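Local atomic coordinates of ribosomal protein uL16 3-hydroxylase (Escherichia coli, PDB entry 4CCL), a protein that hydroxylates an arginine side chain of ribosomal protein uL16, using ferrous iron, 2-oxoglutarate and molecular oxygen. Residues B[10-15]-B[130-135]. Sequence-based numbering, arbitrary orientation.
Sequences PDFLER and DVFIIQ. With SO4 (sulfate ion), chain M.
Phe12 extends from the N-terminal helix 9-15 toward strand 131-135 and lays the CZ and CE2 side of its ring obliquely against CZ and CE2 of Phe132, which extends from the opposite direction. That strand belongs to the JmjC domain, a member of the cupin clan, whose antiparallel sheet holds 131-135 between strands 178-181 and 195-202; helix 9-15 is tied to this sheet through Phe12. The contact is purely apolar: Phe12 CZ stands 3.4 Å from Phe132 CZ, with Phe12 CE2 3.6 Å from the same atom. The ring centroids are 5.5 Å apart and the planes inclined at 40°. The reach is long, since the CA atoms of Phe12 and Phe132 are 12.5 Å apart. On the helix, Phe12 has CG anti to the backbone N (chi1 174°), which carries the ring away from the helix toward the sheet.

Tyr180 on the adjoining strand meets both phenylalanines, edge-to-face with Phe12, and Phe100 adds a further ring against Phe132, making an aromatic cluster around the two buried phenylalanines. Replacing Phe12 by an alanine is likely to leave Phe132 CZ and CE2 without this partner, and Tyr180 without its edge-to-face mate. The iron site is not part of the contact: the Phe132 side chain lies about 11 Å from that of the iron ligand Asp127.

One helical turn on, Arg15 folds back over Asp11 in a salt bridge, its NH2 donating to the syn lone pair of Asp11 OD2, which lies 29° out of the guanidinium plane. A sulfate, probably from the crystallisation liquor, sits at the guanidinium edge, also bonded by His16, and Arg15 NH1 donates to its O2 at 2.8 Å.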
ATOM      1  N   PRO B  10       4.526  16.373 -35.937  1.00 50.59           N
ATOM      2  CA  PRO B  10       5.934  16.034 -35.686  1.00 52.17           C
ATOM      3  C   PRO B  10       6.704  17.190 -35.052  1.00 58.91           C
ATOM      4  O   PRO B  10       7.424  16.993 -34.068  1.00 70.07           O
ATOM      5  CB  PRO B  10       6.472  15.758 -37.089  1.00 50.56           C
ATOM      6  CG  PRO B  10       5.293  15.273 -37.848  1.00 50.21           C
ATOM      7  CD  PRO B  10       4.121  16.043 -37.316  1.00 50.65           C
ATOM      8  N   ASP B  11       6.506  18.389 -35.592  1.00 59.17           N
ATOM      9  CA  ASP B  11       7.164  19.582 -35.080  1.00 48.02           C
ATOM     10  C   ASP B  11       6.783  19.864 -33.632  1.00 51.51           C
ATOM     11  O   ASP B  11       7.629  20.253 -32.826  1.00 50.53           O
ATOM     12  CB  ASP B  11       6.830  20.797 -35.947  1.00 49.17           C
ATOM     13  CG  ASP B  11       7.296  22.096 -35.322  1.00 58.97           C
ATOM     14  OD1 ASP B  11       8.523  22.315 -35.248  1.00 57.12           O
ATOM     15  OD2 ASP B  11       6.436  22.893 -34.892  1.00 62.63           O
ATOM     16  N   PHE B  12       5.510  19.665 -33.313  1.00 44.33           N
ATOM     17  CA  PHE B  12       5.002  19.939 -31.976  1.00 49.91           C
ATOM     18  C   PHE B  12       5.575  18.962 -30.961  1.00 55.52           C
ATOM     19  O   PHE B  12       6.100  19.365 -29.921  1.00 60.76           O
ATOM     20  CB  PHE B  12       3.476  19.871 -31.957  1.00 41.42           C
ATOM     21  CG  PHE B  12       2.882  20.012 -30.588  1.00 49.18           C
ATOM     22  CD1 PHE B  12       2.679  21.264 -30.032  1.00 39.53           C
ATOM     23  CD2 PHE B  12       2.526  18.891 -29.852  1.00 47.58           C
ATOM     24  CE1 PHE B  12       2.130  21.397 -28.772  1.00 38.32           C
ATOM     25  CE2 PHE B  12       1.977  19.018 -28.591  1.00 48.87           C
ATOM     26  CZ  PHE B  12       1.779  20.272 -28.048  1.00 50.18           C
ATOM     27  N   LEU B  13       5.460  17.675 -31.274  1.00 41.83           N
ATOM     28  CA  LEU B  13       5.987  16.616 -30.431  1.00 51.57           C
ATOM     29  C   LEU B  13       7.482  16.789 -30.224  1.00 53.97           C
ATOM     30  O   LEU B  13       7.997  16.535 -29.137  1.00 58.29           O
ATOM     31  CB  LEU B  13       5.709  15.245 -31.053  1.00 43.83           C
ATOM     32  CG  LEU B  13       4.242  14.825 -31.141  1.00 51.44           C
ATOM     33  CD1 LEU B  13       4.100  13.450 -31.778  1.00 53.29           C
ATOM     34  CD2 LEU B  13       3.603  14.852 -29.767  1.00 39.19           C
ATOM     35  N   GLU B  14       8.182  17.205 -31.273  1.00 48.83           N
ATOM     36  CA  GLU B  14       9.624  17.376 -31.178  1.00 54.72           C
ATOM     37  C   GLU B  14      10.031  18.587 -30.331  1.00 59.10           C
ATOM     38  O   GLU B  14      10.772  18.451 -29.358  1.00 66.30           O
ATOM     39  CB  GLU B  14      10.221  17.496 -32.584  1.00 72.91           C
ATOM     40  CG  GLU B  14      11.618  16.917 -32.739  1.00 89.03           C
ATOM     41  CD  GLU B  14      12.706  17.968 -32.630  1.00103.50           C
ATOM     42  OE1 GLU B  14      12.904  18.508 -31.521  1.00106.23           O
ATOM     43  OE2 GLU B  14      13.360  18.256 -33.655  1.00110.65           O
ATOM     44  N   ARG B  15       9.545  19.767 -30.704  1.00 55.91           N
ATOM     45  CA  ARG B  15       9.932  21.016 -30.038  1.00 55.49           C
ATOM     46  C   ARG B  15       9.187  21.400 -28.753  1.00 53.16           C
ATOM     47  O   ARG B  15       9.760  22.013 -27.853  1.00 53.57           O
ATOM     48  CB  ARG B  15       9.932  22.177 -31.036  1.00 59.33           C
ATOM     49  CG  ARG B  15      10.922  21.979 -32.172  1.00 63.26           C
ATOM     50  CD  ARG B  15      11.101  23.233 -33.009  1.00 65.28           C
ATOM     51  NE  ARG B  15       9.856  23.668 -33.635  1.00 67.19           N
ATOM     52  CZ  ARG B  15       9.165  24.738 -33.255  1.00 64.83           C
ATOM     53  NH1 ARG B  15       9.600  25.487 -32.251  1.00 67.17           N
ATOM     54  NH2 ARG B  15       8.041  25.059 -33.879  1.00 55.68           N
ATOM     55  N   ASP B 130      -0.065  18.269 -18.492  1.00 48.21           N
ATOM     56  CA  ASP B 130      -0.170  18.979 -19.756  1.00 48.21           C
ATOM     57  C   ASP B 130      -1.631  19.321 -20.009  1.00 50.62           C
ATOM     58  O   ASP B 130      -2.529  18.610 -19.557  1.00 55.08           O
ATOM     59  CB  ASP B 130       0.349  18.108 -20.898  1.00 42.59           C
ATOM     60  CG  ASP B 130       1.746  17.581 -20.640  1.00 49.52           C
ATOM     61  OD1 ASP B 130       1.875  16.548 -19.947  1.00 53.90           O
ATOM     62  OD2 ASP B 130       2.715  18.203 -21.127  1.00 47.03           O
ATOM     63  N   VAL B 131      -1.871  20.412 -20.725  1.00 43.98           N
ATOM     64  CA  VAL B 131      -3.232  20.792 -21.072  1.00 38.14           C
ATOM     65  C   VAL B 131      -3.280  21.530 -22.409  1.00 37.13           C
ATOM     66  O   VAL B 131      -2.356  22.272 -22.752  1.00 50.18           O
ATOM     67  CB  VAL B 131      -3.889  21.645 -19.951  1.00 47.39           C
ATOM     68  CG1 VAL B 131      -3.216  23.006 -19.830  1.00 45.50           C
ATOM     69  CG2 VAL B 131      -5.390  21.797 -20.186  1.00 46.09           C
ATOM     70  N   PHE B 132      -4.342  21.297 -23.175  1.00 40.15           N
ATOM     71  CA  PHE B 132      -4.613  22.107 -24.355  1.00 40.02           C
ATOM     72  C   PHE B 132      -5.847  22.949 -24.066  1.00 45.41           C
ATOM     73  O   PHE B 132      -6.914  22.408 -23.786  1.00 47.35           O
ATOM     74  CB  PHE B 132      -4.861  21.230 -25.583  1.00 40.68           C
ATOM     75  CG  PHE B 132      -3.625  20.566 -26.119  1.00 41.01           C
ATOM     76  CD1 PHE B 132      -3.208  19.344 -25.618  1.00 48.20           C
ATOM     77  CD2 PHE B 132      -2.889  21.155 -27.136  1.00 36.91           C
ATOM     78  CE1 PHE B 132      -2.075  18.727 -26.113  1.00 44.94           C
ATOM     79  CE2 PHE B 132      -1.755  20.543 -27.634  1.00 39.21           C
ATOM     80  CZ  PHE B 132      -1.349  19.326 -27.122  1.00 37.02           C
ATOM     81  N   ILE B 133      -5.712  24.269 -24.120  1.00 41.86           N
ATOM     82  CA  ILE B 133      -6.853  25.127 -23.833  1.00 46.48           C
ATOM     83  C   ILE B 133      -7.403  25.750 -25.112  1.00 50.96           C
ATOM     84  O   ILE B 133      -6.771  26.606 -25.728  1.00 49.85           O
ATOM     85  CB  ILE B 133      -6.505  26.221 -22.810  1.00 47.33           C
ATOM     86  CG1 ILE B 133      -5.937  25.587 -21.538  1.00 39.63           C
ATOM     87  CG2 ILE B 133      -7.733  27.055 -22.496  1.00 48.61           C
ATOM     88  CD1 ILE B 133      -5.390  26.587 -20.534  1.00 40.42           C
ATOM     89  N   ILE B 134      -8.596  25.308 -25.492  1.00 46.35           N
ATOM     90  CA  ILE B 134      -9.229  25.702 -26.742  1.00 43.51           C
ATOM     91  C   ILE B 134     -10.201  26.851 -26.522  1.00 50.55           C
ATOM     92  O   ILE B 134     -11.132  26.744 -25.723  1.00 52.20           O
ATOM     93  CB  ILE B 134     -10.010  24.521 -27.352  1.00 39.52           C
ATOM     94  CG1 ILE B 134      -9.107  23.294 -27.493  1.00 38.50           C
ATOM     95  CG2 ILE B 134     -10.609  24.908 -28.697  1.00 42.90           C
ATOM     96  CD1 ILE B 134      -9.865  21.998 -27.707  1.00 41.49           C
ATOM     97  N   GLN B 135      -9.986  27.948 -27.238  1.00 53.01           N
ATOM     98  CA  GLN B 135     -10.898  29.080 -27.170  1.00 47.71           C
ATOM     99  C   GLN B 135     -12.157  28.816 -27.987  1.00 52.59           C
ATOM    100  O   GLN B 135     -12.085  28.487 -29.171  1.00 53.87           O
ATOM    101  CB  GLN B 135     -10.217  30.362 -27.652  1.00 47.08           C
ATOM    102  CG  GLN B 135     -11.126  31.587 -27.643  1.00 49.68           C
ATOM    103  CD  GLN B 135     -11.529  32.011 -26.243  1.00 54.65           C
ATOM    104  OE1 GLN B 135     -10.694  32.088 -25.342  1.00 59.62           O
ATOM    105  NE2 GLN B 135     -12.816  32.281 -26.052  1.00 53.08           N
TER
HETATM  106  S   SO4 M1376       7.486  28.581 -31.507  1.00 94.39           S
HETATM  107  O1  SO4 M1376       6.513  27.959 -32.404  1.00 81.68           O
HETATM  108  O2  SO4 M1376       8.833  28.153 -31.874  1.00 95.45           O
HETATM  109  O3  SO4 M1376       7.394  30.033 -31.612  1.00100.79           O
HETATM  110  O4  SO4 M1376       7.215  28.191 -30.126  1.00 88.25           O